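Local atomic coordinates of inorganic pyrophosphatase (Neisseria gonorrhoeae, PDB entry 5TEA), a protein that probably catalyses the magnesium-dependent hydrolysis of inorganic diphosphate to two phosphate ions, working as a homohexamer in the cytoplasm. Residues B[98-103]-B[116-121]; B[61-66]-B[141-146]; B[23-28]-B[94-99]. All coordinates share one frame; numbering follows the deposited sequence.

Contact 1 (B[98-103]-B[116-121]); sequences RVIGVM and VCVPAD
Arg98 and Val118 form an antiparallel hydrogen-bonded pair: Arg98 N gives its hydrogen to Val118 O (2.7 Å) and Val118 N returns one to Arg98 O (3.1 Å). Arg98 O has a further neighbour in Cys117 CA, whose C-H points to it. Farther along, the register slips by one, with Ile100 and Gly101 standing opposite Val116: a classic beta bulge. Val116 O serves both residues, taking a good bond from Ile100 N (2.9 Å, 167° at the hydrogen) and a weak one from Gly101 N (3.4 Å). Val116 N is satisfied by Gly101 O at 2.8 Å, approaching from 48° above that carbonyl's plane. Just past the end of strand 110-119 one water joins the segments, accepting from Arg98 NE and donating to Ala120 O. Apolar contact accompanies the bulge: Ile100 CG1, set between its own backbone N and carbonyl carbon (chi1 69°), meets Val116 CG1 at 3.8 Å, while Ile100 CG2 touches Val118 CG2. The two segments belong to a beta hairpin of strands 94-107 and 110-119 within the pyrophosphatase sheet. Strand 25-32 flanks the first through Val99 and strand 80-83 the second through Cys117, while helix 167-183 packs on Val99 and Val102.

Contact 2 (B[61-66]-B[141-146]); sequences KPTNYG and KQIEFH
Pro62 and Ile143 have the nearest CA atoms, 6.2 Å apart, where the loop leading into strand 64-67 lies on helix 137-149. Loop and helix belong to the fold of the family I pyrophosphatases, built round an OB-fold-like beta-barrel, and side chains alone make the contact. At its centre Pro62 lies on the His146 imidazole in a CH-pi contact: CD sits over the middle of one face, 3.5 Å from the ring centroid and only 9° off the normal, and Pro62 CG lies against His146 CG and CB. The first torsion of His146 carries CG away from the backbone N (chi1 174°), and the ring attached there takes Pro62 on its face. A smaller apolar contact lies one helical turn earlier, where Thr63 CG2 meets Ile143 CD1 at 3.6 Å. The hydroxyl of Thr63 turns back to its own segment, OG1 donating to Asn64 O at 2.7 Å. The surroundings connect this packing with the predicted substrate site, to which Tyr65 and Tyr150 belong: the Lys61 ammonium makes a cation-pi contact with Tyr150. Pro62 additionally packs on Ile58 of a neighbouring subunit. The Lys61 chain is bent at chi2 and chi3, the Lys61 and His146 side chains cross at about a right angle, and NZ donates to His146 NE2 at 3.0 Å from just 1° out of the ring plane.

Contact 3 (B[23-28]-B[94-99]); sequences GGIINV and FLEARV
Gly24 O accepts from Val99 N at 2.9 Å, the first of five backbone hydrogen bonds that pair strands 25-32 and 94-107 antiparallel. Ile26 and Ala97 exchange two, as do Val28 and Leu95, all at 2.8 to 2.9 Å. Gly24, at a positive phi of 77°, and Ile25 stand opposite Asp20 in a G1 beta bulge. Several CA-H groups point at the same carbonyls, among them Arg98 CA at Gly24 O (3.3 Å, 146° at the hydrogen). On the buried face, Ile26 CD1 meets Val99 CG2 at 3.6 Å, the side chains crossing at about a right angle, while Val28 sets CB against Leu95 CD2 and CG2 against Ala97 CB (3.9 Å). On the other, Ile25 CD1 lies over one face of the Arg98 guanidinium and touches Arg98 CB at 3.9 Å. Asn27 and Glu96 run side by side, their amide and carboxylate planes 43° apart, and a water donates to Asn27 OD1 and weakly to Glu96 OE2; Asn27 ND2 donates to Thr17 O. Ile26 and Val99 pack on Ile174 of helix 167-183, and Ala97 meets Cys117 of strand 110-119. Phe94 and Leu95 pair in parallel with a strand of a neighbouring subunit, continuing the sheet.

Overall arrangement
One mixed sheet links all three contacts. Contacts 1 and 3 share Arg98 and Val99 on strand 94-107, their centres are about 7 Å apart, and Ala120 N probably bonds to Glu96 O between them. Contact 2 lies about 14 Å from contact 1 and 19 Å from contact 3, centre to centre, and meets contact 1 where Met103 SD packs on Ile143 CG2. Along the chain, 23-28 comes first, then 61-66, the hairpin strands and finally 141-146. Contacts 1 and 3 thus join strand 94-107 to two of its neighbours in the sheet, whereas contact 2 packs helix 137-149 against the loop leading to strand 64-67, near the predicted substrate residues Tyr65 and Tyr150; each also borders neighbouring subunits of the hexamer.

Contact 1 (B[98-103]-B[116-121])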
ATOM      1  N   ARG B  98     -23.914   0.037 -12.910  1.00 14.87           N
ATOM      2  CA  ARG B  98     -24.469  -0.472 -14.159  1.00 22.30           C
ATOM      3  C   ARG B  98     -24.297  -1.984 -14.201  1.00 20.95           C
ATOM      4  O   ARG B  98     -23.206  -2.493 -13.923  1.00 16.08           O
ATOM      5  CB  ARG B  98     -23.792   0.177 -15.371  1.00 19.98           C
ATOM      6  CG  ARG B  98     -24.033  -0.568 -16.686  1.00 18.77           C
ATOM      7  CD  ARG B  98     -23.352   0.115 -17.873  1.00 30.19           C
ATOM      8  NE  ARG B  98     -24.059   1.322 -18.288  1.00 33.45           N
ATOM      9  CZ  ARG B  98     -25.106   1.349 -19.112  1.00 33.78           C
ATOM     10  NH1 ARG B  98     -25.591   0.230 -19.637  1.00 30.57           N
ATOM     11  NH2 ARG B  98     -25.669   2.507 -19.415  1.00 42.23           N
ATOM     12  N   VAL B  99     -25.378  -2.692 -14.538  1.00 16.54           N
ATOM     13  CA  VAL B  99     -25.363  -4.142 -14.748  1.00 17.36           C
ATOM     14  C   VAL B  99     -24.764  -4.425 -16.125  1.00 16.93           C
ATOM     15  O   VAL B  99     -25.303  -3.970 -17.140  1.00 18.05           O
ATOM     16  CB  VAL B  99     -26.786  -4.714 -14.667  1.00 14.57           C
ATOM     17  CG1 VAL B  99     -26.801  -6.220 -15.013  1.00 14.82           C
ATOM     18  CG2 VAL B  99     -27.419  -4.443 -13.317  1.00 17.90           C
ATOM     19  N   ILE B 100     -23.668  -5.183 -16.182  1.00 13.97           N
ATOM     20  CA  ILE B 100     -23.069  -5.516 -17.474  1.00 16.49           C
ATOM     21  C   ILE B 100     -23.091  -7.002 -17.802  1.00 18.67           C
ATOM     22  O   ILE B 100     -22.747  -7.363 -18.942  1.00 16.69           O
ATOM     23  CB  ILE B 100     -21.628  -4.965 -17.630  1.00 16.06           C
ATOM     24  CG1 ILE B 100     -20.645  -5.683 -16.693  1.00 19.12           C
ATOM     25  CG2 ILE B 100     -21.591  -3.429 -17.493  1.00 18.35           C
ATOM     26  CD1 ILE B 100     -19.182  -5.376 -17.004  1.00 22.38           C
ATOM     27  N   GLY B 101     -23.508  -7.873 -16.886  1.00 16.94           N
ATOM     28  CA  GLY B 101     -23.553  -9.294 -17.169  1.00 21.68           C
ATOM     29  C   GLY B 101     -23.856 -10.085 -15.908  1.00 18.48           C
ATOM     30  O   GLY B 101     -24.138  -9.515 -14.848  1.00 17.70           O
ATOM     31  N   VAL B 102     -23.811 -11.410 -16.040  1.00 16.23           N
ATOM     32  CA  VAL B 102     -24.009 -12.296 -14.891  1.00 15.37           C
ATOM     33  C   VAL B 102     -23.084 -13.492 -15.006  1.00 18.56           C
ATOM     34  O   VAL B 102     -22.907 -14.060 -16.090  1.00 20.87           O
ATOM     35  CB  VAL B 102     -25.485 -12.730 -14.734  1.00 16.14           C
ATOM     36  CG1 VAL B 102     -26.053 -13.357 -16.033  1.00 18.08           C
ATOM     37  CG2 VAL B 102     -25.669 -13.635 -13.513  1.00 17.68           C
ATOM     38  N   MET B 103     -22.450 -13.839 -13.883  1.00 15.16           N
ATOM     39  CA  MET B 103     -21.708 -15.084 -13.771  1.00 13.45           C
ATOM     40  C   MET B 103     -22.668 -16.132 -13.219  1.00 15.39           C
ATOM     41  O   MET B 103     -23.022 -16.080 -12.041  1.00 17.36           O
ATOM     42  CB  MET B 103     -20.491 -14.903 -12.859  1.00 15.82           C
ATOM     43  CG  MET B 103     -19.577 -16.101 -12.865  1.00 17.93           C
ATOM     44  SD  MET B 103     -18.189 -15.887 -11.732  1.00 21.04           S
ATOM     45  CE  MET B 103     -18.976 -16.277 -10.174  1.00 19.21           C
ATOM     46  N   VAL B 116     -22.549  -9.034 -12.548  1.00 17.99           N
ATOM     47  CA  VAL B 116     -21.313  -8.305 -12.836  1.00 14.26           C
ATOM     48  C   VAL B 116     -21.674  -6.846 -13.084  1.00 14.50           C
ATOM     49  O   VAL B 116     -22.559  -6.545 -13.898  1.00 14.33           O
ATOM     50  CB  VAL B 116     -20.566  -8.902 -14.039  1.00 15.25           C
ATOM     51  CG1 VAL B 116     -19.202  -8.215 -14.191  1.00 16.23           C
ATOM     52  CG2 VAL B 116     -20.411 -10.414 -13.894  1.00 17.99           C
ATOM     53  N   CYS B 117     -21.018  -5.944 -12.358  1.00 16.22           N
ATOM     54  CA  CYS B 117     -21.372  -4.531 -12.387  1.00 19.41           C
ATOM     55  C   CYS B 117     -20.116  -3.684 -12.468  1.00 19.99           C
ATOM     56  O   CYS B 117     -19.021  -4.121 -12.095  1.00 16.05           O
ATOM     57  CB  CYS B 117     -22.149  -4.102 -11.126  1.00 17.62           C
ATOM     58  SG  CYS B 117     -23.794  -4.802 -10.946  1.00 20.54           S
ATOM     59  N   VAL B 118     -20.311  -2.442 -12.905  1.00 13.63           N
ATOM     60  CA  VAL B 118     -19.323  -1.372 -12.756  1.00 13.79           C
ATOM     61  C   VAL B 118     -20.044  -0.166 -12.166  1.00 13.20           C
ATOM     62  O   VAL B 118     -21.278  -0.061 -12.262  1.00 16.64           O
ATOM     63  CB  VAL B 118     -18.662  -1.010 -14.108  1.00 15.35           C
ATOM     64  CG1 VAL B 118     -17.829  -2.200 -14.627  1.00 15.66           C
ATOM     65  CG2 VAL B 118     -19.743  -0.605 -15.144  1.00 14.95           C
ATOM     66  N   PRO B 119     -19.316   0.767 -11.561  1.00 11.15           N
ATOM     67  CA  PRO B 119     -19.969   2.005 -11.113  1.00 14.35           C
ATOM     68  C   PRO B 119     -20.670   2.675 -12.286  1.00 17.27           C
ATOM     69  O   PRO B 119     -20.161   2.681 -13.412  1.00 15.17           O
ATOM     70  CB  PRO B 119     -18.805   2.861 -10.597  1.00 13.49           C
ATOM     71  CG  PRO B 119     -17.714   1.862 -10.276  1.00 13.11           C
ATOM     72  CD  PRO B 119     -17.858   0.808 -11.341  1.00 17.97           C
ATOM     73  N   ALA B 120     -21.857   3.227 -12.015  1.00 16.93           N
ATOM     74  CA  ALA B 120     -22.657   3.796 -13.102  1.00 21.41           C
ATOM     75  C   ALA B 120     -22.039   5.076 -13.651  1.00 20.05           C
ATOM     76  O   ALA B 120     -22.258   5.414 -14.818  1.00 17.38           O
ATOM     77  CB  ALA B 120     -24.089   4.063 -12.638  1.00 15.63           C
ATOM     78  N   ASP B 121     -21.253   5.776 -12.842  1.00 16.74           N
ATOM     79  CA  ASP B 121     -20.608   7.036 -13.221  1.00 16.35           C
ATOM     80  C   ASP B 121     -19.115   6.834 -12.940  1.00 20.69           C
ATOM     81  O   ASP B 121     -18.661   7.035 -11.814  1.00 16.40           O
ATOM     82  CB  ASP B 121     -21.227   8.193 -12.418  1.00 18.52           C
ATOM     83  CG  ASP B 121     -20.743   9.568 -12.858  1.00 22.43           C
ATOM     84  OD1 ASP B 121     -19.793   9.666 -13.657  1.00 24.27           O
ATOM     85  OD2 ASP B 121     -21.322  10.564 -12.380  1.00 23.93           O
TER
HETATM   86  O   HOH W   1     -23.694   3.979 -16.720  1.00 35.47           O

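Contact 2 (B[61-66]-B[141-146])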
ATOM      1  N   LYS B  61     -10.033 -11.838  -3.302  1.00 20.26           N
ATOM      2  CA  LYS B  61     -11.113 -11.566  -4.250  1.00 21.39           C
ATOM      3  C   LYS B  61     -10.566 -10.834  -5.473  1.00 20.34           C
ATOM      4  O   LYS B  61      -9.856  -9.829  -5.320  1.00 19.31           O
ATOM      5  CB  LYS B  61     -12.219 -10.727  -3.608  1.00 21.94           C
ATOM      6  CG  LYS B  61     -13.060 -11.463  -2.588  1.00 30.67           C
ATOM      7  CD  LYS B  61     -13.783 -12.660  -3.213  1.00 40.89           C
ATOM      8  CE  LYS B  61     -13.787 -13.873  -2.277  1.00 47.16           C
ATOM      9  NZ  LYS B  61     -14.201 -15.139  -2.966  1.00 49.04           N
ATOM     10  N   PRO B  62     -10.875 -11.292  -6.695  1.00 21.10           N
ATOM     11  CA  PRO B  62     -10.348 -10.607  -7.886  1.00 19.74           C
ATOM     12  C   PRO B  62     -11.095  -9.334  -8.243  1.00 20.65           C
ATOM     13  O   PRO B  62     -10.555  -8.522  -9.012  1.00 20.82           O
ATOM     14  CB  PRO B  62     -10.504 -11.667  -8.995  1.00 18.97           C
ATOM     15  CG  PRO B  62     -11.692 -12.491  -8.546  1.00 19.23           C
ATOM     16  CD  PRO B  62     -11.595 -12.532  -7.041  1.00 17.88           C
ATOM     17  N   THR B  63     -12.318  -9.145  -7.743  1.00 16.67           N
ATOM     18  CA  THR B  63     -13.081  -7.911  -7.913  1.00 17.24           C
ATOM     19  C   THR B  63     -13.609  -7.505  -6.550  1.00 15.91           C
ATOM     20  O   THR B  63     -13.532  -8.270  -5.598  1.00 14.54           O
ATOM     21  CB  THR B  63     -14.276  -8.086  -8.860  1.00 18.22           C
ATOM     22  OG1 THR B  63     -15.288  -8.848  -8.183  1.00 17.24           O
ATOM     23  CG2 THR B  63     -13.849  -8.827 -10.134  1.00 17.60           C
ATOM     24  N   ASN B  64     -14.185  -6.309  -6.458  1.00 15.29           N
ATOM     25  CA  ASN B  64     -14.946  -6.007  -5.254  1.00 13.67           C
ATOM     26  C   ASN B  64     -16.147  -6.942  -5.203  1.00 16.30           C
ATOM     27  O   ASN B  64     -16.615  -7.434  -6.236  1.00 21.36           O
ATOM     28  CB  ASN B  64     -15.398  -4.545  -5.239  1.00 12.78           C
ATOM     29  CG  ASN B  64     -14.254  -3.588  -5.444  1.00 18.16           C
ATOM     30  OD1 ASN B  64     -13.447  -3.349  -4.527  1.00 17.56           O
ATOM     31  ND2 ASN B  64     -14.174  -3.014  -6.639  1.00 17.87           N
ATOM     32  N   TYR B  65     -16.634  -7.204  -3.992  1.00 16.23           N
ATOM     33  CA  TYR B  65     -17.714  -8.159  -3.789  1.00 19.25           C
ATOM     34  C   TYR B  65     -18.817  -7.495  -2.981  1.00 22.56           C
ATOM     35  O   TYR B  65     -18.557  -6.955  -1.903  1.00 17.33           O
ATOM     36  CB  TYR B  65     -17.192  -9.402  -3.062  1.00 16.66           C
ATOM     37  CG  TYR B  65     -18.078 -10.623  -3.127  1.00 20.51           C
ATOM     38  CD1 TYR B  65     -17.956 -11.542  -4.169  1.00 19.43           C
ATOM     39  CD2 TYR B  65     -19.001 -10.890  -2.121  1.00 19.22           C
ATOM     40  CE1 TYR B  65     -18.748 -12.671  -4.219  1.00 19.68           C
ATOM     41  CE2 TYR B  65     -19.793 -12.030  -2.164  1.00 23.51           C
ATOM     42  CZ  TYR B  65     -19.656 -12.912  -3.216  1.00 25.26           C
ATOM     43  OH  TYR B  65     -20.424 -14.050  -3.272  1.00 22.12           O
ATOM     44  N   GLY B  66     -20.043  -7.523  -3.494  1.00 18.69           N
ATOM     45  CA  GLY B  66     -21.134  -6.901  -2.761  1.00 21.76           C
ATOM     46  C   GLY B  66     -22.475  -7.583  -2.934  1.00 16.10           C
ATOM     47  O   GLY B  66     -22.534  -8.735  -3.368  1.00 15.00           O
ATOM     48  N   LYS B 141     -11.497 -14.643 -17.534  1.00 18.05           N
ATOM     49  CA  LYS B 141     -10.961 -15.979 -17.276  1.00 20.62           C
ATOM     50  C   LYS B 141     -10.356 -16.084 -15.876  1.00 20.71           C
ATOM     51  O   LYS B 141     -10.417 -17.159 -15.254  1.00 20.90           O
ATOM     52  CB  LYS B 141      -9.914 -16.347 -18.326  1.00 23.50           C
ATOM     53  CG  LYS B 141     -10.415 -16.349 -19.756  1.00 37.53           C
ATOM     54  CD  LYS B 141      -9.874 -17.543 -20.537  1.00 45.46           C
ATOM     55  CE  LYS B 141      -8.426 -17.857 -20.159  1.00 43.33           C
ATOM     56  NZ  LYS B 141      -7.897 -19.102 -20.814  1.00 40.11           N
ATOM     57  N   GLN B 142      -9.760 -14.997 -15.374  1.00 17.81           N
ATOM     58  CA  GLN B 142      -9.215 -15.006 -14.013  1.00 18.60           C
ATOM     59  C   GLN B 142     -10.330 -15.091 -12.978  1.00 19.46           C
ATOM     60  O   GLN B 142     -10.218 -15.823 -11.987  1.00 18.21           O
ATOM     61  CB  GLN B 142      -8.368 -13.752 -13.759  1.00 16.60           C
ATOM     62  CG  GLN B 142      -7.072 -13.669 -14.537  1.00 16.63           C
ATOM     63  CD  GLN B 142      -6.236 -12.468 -14.119  1.00 21.49           C
ATOM     64  OE1 GLN B 142      -5.864 -12.333 -12.944  1.00 20.47           O
ATOM     65  NE2 GLN B 142      -5.936 -11.592 -15.071  1.00 19.80           N
ATOM     66  N   ILE B 143     -11.416 -14.347 -13.195  1.00 16.82           N
ATOM     67  CA  ILE B 143     -12.555 -14.410 -12.289  1.00 17.77           C
ATOM     68  C   ILE B 143     -13.152 -15.804 -12.307  1.00 17.86           C
ATOM     69  O   ILE B 143     -13.524 -16.354 -11.265  1.00 18.99           O
ATOM     70  CB  ILE B 143     -13.610 -13.354 -12.682  1.00 16.36           C
ATOM     71  CG1 ILE B 143     -13.036 -11.933 -12.563  1.00 19.67           C
ATOM     72  CG2 ILE B 143     -14.866 -13.521 -11.825  1.00 17.14           C
ATOM     73  CD1 ILE B 143     -13.977 -10.865 -13.096  1.00 19.75           C
ATOM     74  N   GLU B 144     -13.254 -16.392 -13.498  1.00 15.71           N
ATOM     75  CA  GLU B 144     -13.771 -17.750 -13.617  1.00 20.71           C
ATOM     76  C   GLU B 144     -12.894 -18.725 -12.851  1.00 21.30           C
ATOM     77  O   GLU B 144     -13.396 -19.575 -12.105  1.00 18.23           O
ATOM     78  CB  GLU B 144     -13.861 -18.150 -15.087  1.00 19.43           C
ATOM     79  CG  GLU B 144     -14.510 -19.516 -15.315  1.00 26.95           C
ATOM     80  CD  GLU B 144     -14.797 -19.788 -16.780  1.00 32.56           C
ATOM     81  OE1 GLU B 144     -15.111 -18.833 -17.519  1.00 29.12           O
ATOM     82  OE2 GLU B 144     -14.701 -20.958 -17.198  1.00 34.36           O
ATOM     83  N   PHE B 145     -11.575 -18.613 -13.017  1.00 17.79           N
ATOM     84  CA  PHE B 145     -10.685 -19.528 -12.306  1.00 21.83           C
ATOM     85  C   PHE B 145     -10.839 -19.373 -10.802  1.00 17.17           C
ATOM     86  O   PHE B 145     -10.888 -20.374 -10.065  1.00 21.68           O
ATOM     87  CB  PHE B 145      -9.227 -19.305 -12.714  1.00 19.69           C
ATOM     88  CG  PHE B 145      -8.268 -20.294 -12.073  1.00 21.06           C
ATOM     89  CD1 PHE B 145      -7.812 -20.101 -10.773  1.00 19.44           C
ATOM     90  CD2 PHE B 145      -7.844 -21.421 -12.767  1.00 22.48           C
ATOM     91  CE1 PHE B 145      -6.960 -21.013 -10.179  1.00 20.18           C
ATOM     92  CE2 PHE B 145      -6.975 -22.340 -12.179  1.00 21.82           C
ATOM     93  CZ  PHE B 145      -6.533 -22.128 -10.884  1.00 23.39           C
ATOM     94  N   HIS B 146     -10.890 -18.127 -10.328  1.00 15.11           N
ATOM     95  CA  HIS B 146     -11.045 -17.866  -8.904  1.00 19.79           C
ATOM     96  C   HIS B 146     -12.251 -18.605  -8.347  1.00 20.42           C
ATOM     97  O   HIS B 146     -12.146 -19.338  -7.359  1.00 19.00           O
ATOM     98  CB  HIS B 146     -11.178 -16.357  -8.634  1.00 15.58           C
ATOM     99  CG  HIS B 146     -11.486 -16.042  -7.201  1.00 15.80           C
ATOM    100  ND1 HIS B 146     -10.517 -16.003  -6.219  1.00 18.58           N
ATOM    101  CD2 HIS B 146     -12.664 -15.828  -6.572  1.00 16.24           C
ATOM    102  CE1 HIS B 146     -11.085 -15.741  -5.054  1.00 21.75           C
ATOM    103  NE2 HIS B 146     -12.390 -15.647  -5.240  1.00 19.49           N
TER

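Contact 3 (B[23-28]-B[94-99])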
ATOM      1  N   GLY B  23     -33.761  -0.303 -16.255  1.00 22.49           N
ATOM      2  CA  GLY B  23     -32.773   0.568 -16.869  1.00 23.58           C
ATOM      3  C   GLY B  23     -31.339   0.089 -16.755  1.00 21.19           C
ATOM      4  O   GLY B  23     -30.446   0.695 -17.357  1.00 24.41           O
ATOM      5  N   GLY B  24     -31.103  -0.974 -16.001  1.00 22.28           N
ATOM      6  CA  GLY B  24     -29.769  -1.507 -15.811  1.00 19.44           C
ATOM      7  C   GLY B  24     -28.892  -0.735 -14.858  1.00 20.33           C
ATOM      8  O   GLY B  24     -27.681  -0.969 -14.830  1.00 20.92           O
ATOM      9  N   ILE B  25     -29.449   0.184 -14.083  1.00 16.04           N
ATOM     10  CA  ILE B  25     -28.695   0.928 -13.074  1.00 19.23           C
ATOM     11  C   ILE B  25     -29.301   0.547 -11.733  1.00 18.99           C
ATOM     12  O   ILE B  25     -30.424   0.954 -11.426  1.00 21.34           O
ATOM     13  CB  ILE B  25     -28.751   2.448 -13.297  1.00 22.90           C
ATOM     14  CG1 ILE B  25     -28.389   2.790 -14.742  1.00 26.39           C
ATOM     15  CG2 ILE B  25     -27.798   3.180 -12.308  1.00 17.75           C
ATOM     16  CD1 ILE B  25     -26.985   2.441 -15.110  1.00 23.73           C
ATOM     17  N   ILE B  26     -28.575  -0.252 -10.942  1.00 16.05           N
ATOM     18  CA  ILE B  26     -29.099  -0.792  -9.694  1.00 21.47           C
ATOM     19  C   ILE B  26     -28.282  -0.260  -8.520  1.00 21.38           C
ATOM     20  O   ILE B  26     -27.207   0.312  -8.692  1.00 17.72           O
ATOM     21  CB  ILE B  26     -29.088  -2.327  -9.689  1.00 21.65           C
ATOM     22  CG1 ILE B  26     -27.635  -2.825  -9.734  1.00 16.88           C
ATOM     23  CG2 ILE B  26     -29.961  -2.855 -10.842  1.00 23.24           C
ATOM     24  CD1 ILE B  26     -27.495  -4.323  -9.680  1.00 19.48           C
ATOM     25  N   ASN B  27     -28.786  -0.510  -7.307  1.00 17.29           N
ATOM     26  CA  ASN B  27     -28.071  -0.141  -6.089  1.00 18.45           C
ATOM     27  C   ASN B  27     -27.282  -1.345  -5.594  1.00 19.81           C
ATOM     28  O   ASN B  27     -27.815  -2.457  -5.533  1.00 20.33           O
ATOM     29  CB  ASN B  27     -29.039   0.355  -5.007  1.00 18.75           C
ATOM     30  CG  ASN B  27     -29.752   1.640  -5.408  1.00 24.08           C
ATOM     31  OD1 ASN B  27     -29.165   2.503  -6.048  1.00 25.93           O
ATOM     32  ND2 ASN B  27     -31.025   1.757  -5.053  1.00 22.74           N
ATOM     33  N   VAL B  28     -26.017  -1.119  -5.245  1.00 15.32           N
ATOM     34  CA  VAL B  28     -25.112  -2.169  -4.786  1.00 14.97           C
ATOM     35  C   VAL B  28     -24.461  -1.707  -3.493  1.00 18.89           C
ATOM     36  O   VAL B  28     -24.071  -0.541  -3.370  1.00 19.05           O
ATOM     37  CB  VAL B  28     -24.044  -2.499  -5.859  1.00 16.19           C
ATOM     38  CG1 VAL B  28     -22.953  -3.404  -5.291  1.00 20.27           C
ATOM     39  CG2 VAL B  28     -24.727  -3.180  -7.041  1.00 17.58           C
ATOM     40  N   PHE B  94     -22.286   2.237  -0.485  1.00 21.07           N
ATOM     41  CA  PHE B  94     -23.191   1.790  -1.529  1.00 23.98           C
ATOM     42  C   PHE B  94     -23.070   2.729  -2.722  1.00 22.90           C
ATOM     43  O   PHE B  94     -22.563   3.846  -2.603  1.00 19.95           O
ATOM     44  CB  PHE B  94     -24.638   1.717  -1.033  1.00 21.55           C
ATOM     45  CG  PHE B  94     -25.339   3.053  -0.979  1.00 24.05           C
ATOM     46  CD1 PHE B  94     -25.224   3.867   0.141  1.00 24.47           C
ATOM     47  CD2 PHE B  94     -26.115   3.488  -2.038  1.00 26.91           C
ATOM     48  CE1 PHE B  94     -25.869   5.097   0.198  1.00 27.90           C
ATOM     49  CE2 PHE B  94     -26.752   4.730  -1.989  1.00 27.69           C
ATOM     50  CZ  PHE B  94     -26.636   5.520  -0.868  1.00 28.21           C
ATOM     51  N   LEU B  95     -23.523   2.255  -3.882  1.00 19.29           N
ATOM     52  CA  LEU B  95     -23.390   3.026  -5.114  1.00 22.09           C
ATOM     53  C   LEU B  95     -24.458   2.601  -6.113  1.00 19.83           C
ATOM     54  O   LEU B  95     -24.978   1.483  -6.066  1.00 17.44           O
ATOM     55  CB  LEU B  95     -22.008   2.847  -5.745  1.00 17.77           C
ATOM     56  CG  LEU B  95     -21.725   1.481  -6.408  1.00 18.68           C
ATOM     57  CD1 LEU B  95     -20.605   1.637  -7.428  1.00 21.88           C
ATOM     58  CD2 LEU B  95     -21.335   0.429  -5.370  1.00 21.29           C
ATOM     59  N   GLU B  96     -24.760   3.510  -7.030  1.00 20.17           N
ATOM     60  CA  GLU B  96     -25.479   3.152  -8.240  1.00 17.28           C
ATOM     61  C   GLU B  96     -24.496   2.513  -9.205  1.00 17.60           C
ATOM     62  O   GLU B  96     -23.416   3.061  -9.465  1.00 16.88           O
ATOM     63  CB  GLU B  96     -26.131   4.395  -8.855  1.00 14.75           C
ATOM     64  CG  GLU B  96     -27.151   4.999  -7.912  1.00 20.03           C
ATOM     65  CD  GLU B  96     -27.979   6.103  -8.555  1.00 33.24           C
ATOM     66  OE1 GLU B  96     -27.758   6.386  -9.748  1.00 31.81           O
ATOM     67  OE2 GLU B  96     -28.840   6.685  -7.861  1.00 33.21           O
ATOM     68  N   ALA B  97     -24.859   1.342  -9.724  1.00 14.44           N
ATOM     69  CA  ALA B  97     -23.953   0.558 -10.549  1.00 16.10           C
ATOM     70  C   ALA B  97     -24.658   0.096 -11.813  1.00 17.16           C
ATOM     71  O   ALA B  97     -25.847  -0.229 -11.786  1.00 19.06           O
ATOM     72  CB  ALA B  97     -23.417  -0.656  -9.782  1.00 16.69           C
ATOM     73  N   ARG B  98     -23.914   0.037 -12.910  1.00 14.87           N
ATOM     74  CA  ARG B  98     -24.469  -0.472 -14.159  1.00 22.30           C
ATOM     75  C   ARG B  98     -24.297  -1.984 -14.201  1.00 20.95           C
ATOM     76  O   ARG B  98     -23.206  -2.493 -13.923  1.00 16.08           O
ATOM     77  CB  ARG B  98     -23.792   0.177 -15.371  1.00 19.98           C
ATOM     78  CG  ARG B  98     -24.033  -0.568 -16.686  1.00 18.77           C
ATOM     79  CD  ARG B  98     -23.352   0.115 -17.873  1.00 30.19           C
ATOM     80  NE  ARG B  98     -24.059   1.322 -18.288  1.00 33.45           N
ATOM     81  CZ  ARG B  98     -25.106   1.349 -19.112  1.00 33.78           C
ATOM     82  NH1 ARG B  98     -25.591   0.230 -19.637  1.00 30.57           N
ATOM     83  NH2 ARG B  98     -25.669   2.507 -19.415  1.00 42.23           N
ATOM     84  N   VAL B  99     -25.378  -2.692 -14.538  1.00 16.54           N
ATOM     85  CA  VAL B  99     -25.363  -4.142 -14.748  1.00 17.36           C
ATOM     86  C   VAL B  99     -24.764  -4.425 -16.125  1.00 16.93           C
ATOM     87  O   VAL B  99     -25.303  -3.970 -17.140  1.00 18.05           O
ATOM     88  CB  VAL B  99     -26.786  -4.714 -14.667  1.00 14.57           C
ATOM     89  CG1 VAL B  99     -26.801  -6.220 -15.013  1.00 14.82           C
ATOM     90  CG2 VAL B  99     -27.419  -4.443 -13.317  1.00 17.90           C
TER
HETATM   91  O   HOH W   2     -29.269   5.144  -4.916  1.00 40.92           O